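Local coordinates for probable ABC transporter phosphite binding protein PhnD1 (PDB 5LQ5) that binds inorganic phosphite strongly in the periplasm and probably delivers it to an ABC transporter, at residues A[124-135]-A[263-274]. Residues are numbered along the deposited sequence; the frame is centred on the assembly and turned at random.
Sequences ENSTSGRLMPEY and IEEIGRKLNKIR. With PO3 (phosphite ion), chain B.
L131 and Y135 pack against I266 in an apolar helix-helix contact with a polar end, where K272 meets N125 and R130; the C-terminal helix 263-269 crosses helix 127-135 at 70° beside the phosphite pocket. L131 fills the middle: its CG lies 3.8 Å from I266 CG2, while CD1 reaches L270 CD1 and the CA of G267. I266 lies over one face of the Y135 ring, CD1 almost on the ring normal and 3.8 Å from the centroid, in a CH-pi contact. M132 SD reaches the same methyl about at right angles to that direction, 3.7 Å from I266 CD1; the bend at chi2 (-51°) places SD there. In this periplasmic binding protein, helix 127-135 presents its N-terminal end to the anion: the N atoms of T127 and S128 and the hydroxyls of S126, T127 and S128 all bond phosphite, and Y46 and H158 add two more bonds. A Schellman motif with N271 at C-prime ends helix 263-269, K272 N bonding G267 O; the bent K272 side chain brings NZ to N125 OD1 (2.9 Å), above the carbonyl plane. Its CD lies over one face of the R130 guanidinium, which grips E134 OE1 side-on through NE and NH2 and gives NH1 to E124 O in the guanidinium plane. An alanine in place of R130 would probably leave E134 without its salt-bridge mate and the K272 methylenes without the flat group beneath them. T127 turns CG2 to I263 CD1 at 3.9 Å.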
# COMPACT_ATOMS: atom_id res chain seq x y z
N GLU A 124 -11.10 0.54 1.16
CA GLU A 124 -11.61 1.86 1.57
C GLU A 124 -10.49 2.71 2.17
O GLU A 124 -10.56 3.93 2.08
CB GLU A 124 -12.68 1.69 2.66
CG GLU A 124 -13.99 0.99 2.20
CD GLU A 124 -13.99 -0.54 2.29
OE1 GLU A 124 -12.91 -1.18 2.41
OE2 GLU A 124 -15.12 -1.10 2.23
N ASN A 125 -9.46 2.07 2.76
CA ASN A 125 -8.36 2.75 3.44
C ASN A 125 -7.06 2.74 2.66
O ASN A 125 -5.99 3.03 3.21
CB ASN A 125 -8.19 2.14 4.87
CG ASN A 125 -9.34 2.50 5.79
OD1 ASN A 125 -9.75 3.63 5.86
ND2 ASN A 125 -9.85 1.54 6.47
N SER A 126 -7.16 2.45 1.38
CA SER A 126 -5.97 2.47 0.47
C SER A 126 -5.63 3.88 -0.02
O SER A 126 -6.51 4.65 -0.42
CB SER A 126 -6.20 1.56 -0.74
OG SER A 126 -5.08 1.64 -1.62
N THR A 127 -4.36 4.23 0.08
CA THR A 127 -3.85 5.48 -0.45
C THR A 127 -3.92 5.51 -1.99
O THR A 127 -4.55 6.40 -2.58
CB THR A 127 -2.38 5.71 -0.00
OG1 THR A 127 -2.24 5.34 1.40
CG2 THR A 127 -2.01 7.19 -0.20
N SER A 128 -3.25 4.53 -2.60
CA SER A 128 -3.15 4.42 -4.06
C SER A 128 -4.36 3.81 -4.77
O SER A 128 -4.55 3.98 -5.97
CB SER A 128 -1.89 3.66 -4.43
OG SER A 128 -1.97 2.29 -4.08
N GLY A 129 -5.21 3.16 -3.98
CA GLY A 129 -6.39 2.49 -4.50
C GLY A 129 -7.69 3.17 -4.15
O GLY A 129 -8.73 2.80 -4.67
N ARG A 130 -7.64 4.18 -3.30
CA ARG A 130 -8.87 4.88 -2.91
C ARG A 130 -8.68 6.37 -2.67
O ARG A 130 -9.31 7.17 -3.35
CB ARG A 130 -9.55 4.24 -1.70
CG ARG A 130 -10.96 4.75 -1.43
CD ARG A 130 -10.98 6.00 -0.57
NE ARG A 130 -12.33 6.56 -0.51
CZ ARG A 130 -13.32 6.12 0.28
NH1 ARG A 130 -13.11 5.16 1.16
NH2 ARG A 130 -14.54 6.68 0.20
N LEU A 131 -7.86 6.74 -1.68
CA LEU A 131 -7.79 8.12 -1.23
C LEU A 131 -7.38 9.04 -2.37
O LEU A 131 -8.07 10.04 -2.68
CB LEU A 131 -6.84 8.27 -0.05
CG LEU A 131 -6.86 9.66 0.59
CD1 LEU A 131 -8.12 9.89 1.43
CD2 LEU A 131 -5.58 9.92 1.40
N MET A 132 -6.24 8.74 -2.98
CA MET A 132 -5.74 9.61 -4.03
C MET A 132 -6.60 9.53 -5.30
O MET A 132 -6.93 10.56 -5.86
CB MET A 132 -4.26 9.38 -4.23
CG MET A 132 -3.43 9.78 -2.99
SD MET A 132 -3.71 11.43 -2.30
CE MET A 132 -3.26 12.40 -3.73
N PRO A 133 -7.01 8.32 -5.72
CA PRO A 133 -7.97 8.25 -6.85
C PRO A 133 -9.23 9.09 -6.66
O PRO A 133 -9.63 9.82 -7.59
CB PRO A 133 -8.26 6.75 -6.94
CG PRO A 133 -6.92 6.12 -6.61
CD PRO A 133 -6.42 6.97 -5.46
N GLU A 134 -9.82 9.03 -5.47
CA GLU A 134 -11.02 9.83 -5.17
C GLU A 134 -10.71 11.35 -5.22
O GLU A 134 -11.49 12.13 -5.78
CB GLU A 134 -11.68 9.46 -3.83
CG GLU A 134 -13.02 10.16 -3.65
CD GLU A 134 -13.93 9.61 -2.55
OE1 GLU A 134 -13.54 8.69 -1.81
OE2 GLU A 134 -15.05 10.14 -2.42
N TYR A 135 -9.60 11.74 -4.60
CA TYR A 135 -9.13 13.12 -4.67
C TYR A 135 -9.05 13.63 -6.11
O TYR A 135 -9.54 14.71 -6.42
CB TYR A 135 -7.78 13.25 -3.94
CG TYR A 135 -7.16 14.61 -3.88
CD1 TYR A 135 -7.65 15.58 -3.01
CD2 TYR A 135 -6.03 14.89 -4.62
CE1 TYR A 135 -7.05 16.82 -2.94
CE2 TYR A 135 -5.41 16.11 -4.55
CZ TYR A 135 -5.91 17.06 -3.70
OH TYR A 135 -5.28 18.26 -3.65
N ILE A 263 -0.98 13.66 2.92
CA ILE A 263 -1.92 12.53 2.98
C ILE A 263 -2.91 12.73 4.13
O ILE A 263 -4.11 12.51 3.98
CB ILE A 263 -1.17 11.20 3.15
CG1 ILE A 263 -0.32 10.87 1.92
CG2 ILE A 263 -2.14 10.04 3.46
CD1 ILE A 263 -1.02 10.84 0.59
N GLU A 264 -2.39 13.16 5.28
CA GLU A 264 -3.26 13.41 6.43
C GLU A 264 -4.32 14.45 6.10
O GLU A 264 -5.49 14.27 6.41
CB GLU A 264 -2.47 13.82 7.70
CG GLU A 264 -3.34 13.89 8.94
CD GLU A 264 -2.61 14.05 10.26
OE1 GLU A 264 -1.35 14.15 10.29
OE2 GLU A 264 -3.33 14.04 11.30
N GLU A 265 -3.90 15.53 5.46
CA GLU A 265 -4.85 16.63 5.12
C GLU A 265 -5.92 16.20 4.14
O GLU A 265 -7.10 16.53 4.29
CB GLU A 265 -4.07 17.83 4.56
CG GLU A 265 -3.25 18.50 5.68
CD GLU A 265 -2.33 19.60 5.17
OE1 GLU A 265 -2.18 19.78 3.94
OE2 GLU A 265 -1.75 20.30 6.03
N ILE A 266 -5.51 15.44 3.14
CA ILE A 266 -6.45 14.86 2.17
C ILE A 266 -7.41 13.89 2.89
O ILE A 266 -8.61 13.92 2.65
CB ILE A 266 -5.73 14.25 0.94
CG1 ILE A 266 -4.99 15.34 0.13
CG2 ILE A 266 -6.73 13.47 0.07
CD1 ILE A 266 -4.16 14.84 -1.04
N GLY A 267 -6.86 13.03 3.75
CA GLY A 267 -7.66 12.14 4.60
C GLY A 267 -8.73 12.89 5.41
O GLY A 267 -9.88 12.46 5.50
N ARG A 268 -8.33 14.01 6.02
CA ARG A 268 -9.31 14.78 6.78
C ARG A 268 -10.43 15.32 5.89
O ARG A 268 -11.61 15.27 6.25
CB ARG A 268 -8.64 15.96 7.47
CG ARG A 268 -7.72 15.58 8.61
CD ARG A 268 -7.15 16.84 9.23
NE ARG A 268 -6.10 16.49 10.17
CZ ARG A 268 -5.29 17.37 10.76
NH1 ARG A 268 -5.47 18.69 10.59
NH2 ARG A 268 -4.32 16.94 11.54
N LYS A 269 -10.04 15.85 4.74
CA LYS A 269 -11.01 16.46 3.83
C LYS A 269 -12.03 15.45 3.31
O LYS A 269 -13.19 15.75 3.14
CB LYS A 269 -10.31 17.11 2.66
CG LYS A 269 -11.21 18.12 1.94
CD LYS A 269 -10.47 18.78 0.81
CE LYS A 269 -10.30 17.83 -0.35
NZ LYS A 269 -11.52 17.93 -1.21
N LEU A 270 -11.56 14.21 3.13
CA LEU A 270 -12.45 13.13 2.65
C LEU A 270 -13.05 12.28 3.79
O LEU A 270 -13.67 11.24 3.55
CB LEU A 270 -11.68 12.26 1.66
CG LEU A 270 -11.40 12.92 0.29
CD1 LEU A 270 -10.59 11.97 -0.57
CD2 LEU A 270 -12.64 13.34 -0.46
N ASN A 271 -12.88 12.74 5.02
CA ASN A 271 -13.41 12.06 6.20
C ASN A 271 -12.94 10.61 6.32
O ASN A 271 -13.70 9.70 6.72
CB ASN A 271 -14.95 12.17 6.28
CG ASN A 271 -15.48 11.81 7.67
OD1 ASN A 271 -14.76 11.97 8.67
ND2 ASN A 271 -16.69 11.29 7.74
N LYS A 272 -11.67 10.42 6.01
CA LYS A 272 -11.05 9.09 5.98
C LYS A 272 -9.96 8.84 6.99
O LYS A 272 -9.25 7.85 6.91
CB LYS A 272 -10.62 8.72 4.56
CG LYS A 272 -11.77 8.18 3.70
CD LYS A 272 -12.55 7.01 4.29
CE LYS A 272 -11.65 5.89 4.78
NZ LYS A 272 -12.40 4.82 5.46
N ILE A 273 -9.85 9.70 7.99
CA ILE A 273 -8.91 9.45 9.05
C ILE A 273 -9.53 8.38 10.00
O ILE A 273 -8.87 7.47 10.48
CB ILE A 273 -8.57 10.75 9.79
CG1 ILE A 273 -7.81 11.71 8.89
CG2 ILE A 273 -7.76 10.43 11.03
CD1 ILE A 273 -6.52 11.17 8.33
N ARG A 274 -10.83 8.48 10.18
CA ARG A 274 -11.59 7.44 10.87
C ARG A 274 -11.48 6.16 10.05
O ARG A 274 -11.50 6.21 8.81
CB ARG A 274 -13.05 7.83 10.91
CG ARG A 274 -13.30 9.02 11.78
CD ARG A 274 -14.77 9.41 11.70
NE ARG A 274 -15.61 8.45 12.41
CZ ARG A 274 -15.60 8.24 13.72
NH1 ARG A 274 -14.78 8.93 14.51
NH2 ARG A 274 -16.41 7.34 14.25
P PO3 B . -1.84 1.71 -0.23
O1 PO3 B . -1.46 2.60 -1.46
O2 PO3 B . -2.35 2.52 1.03
O3 PO3 B . -2.83 0.59 -0.64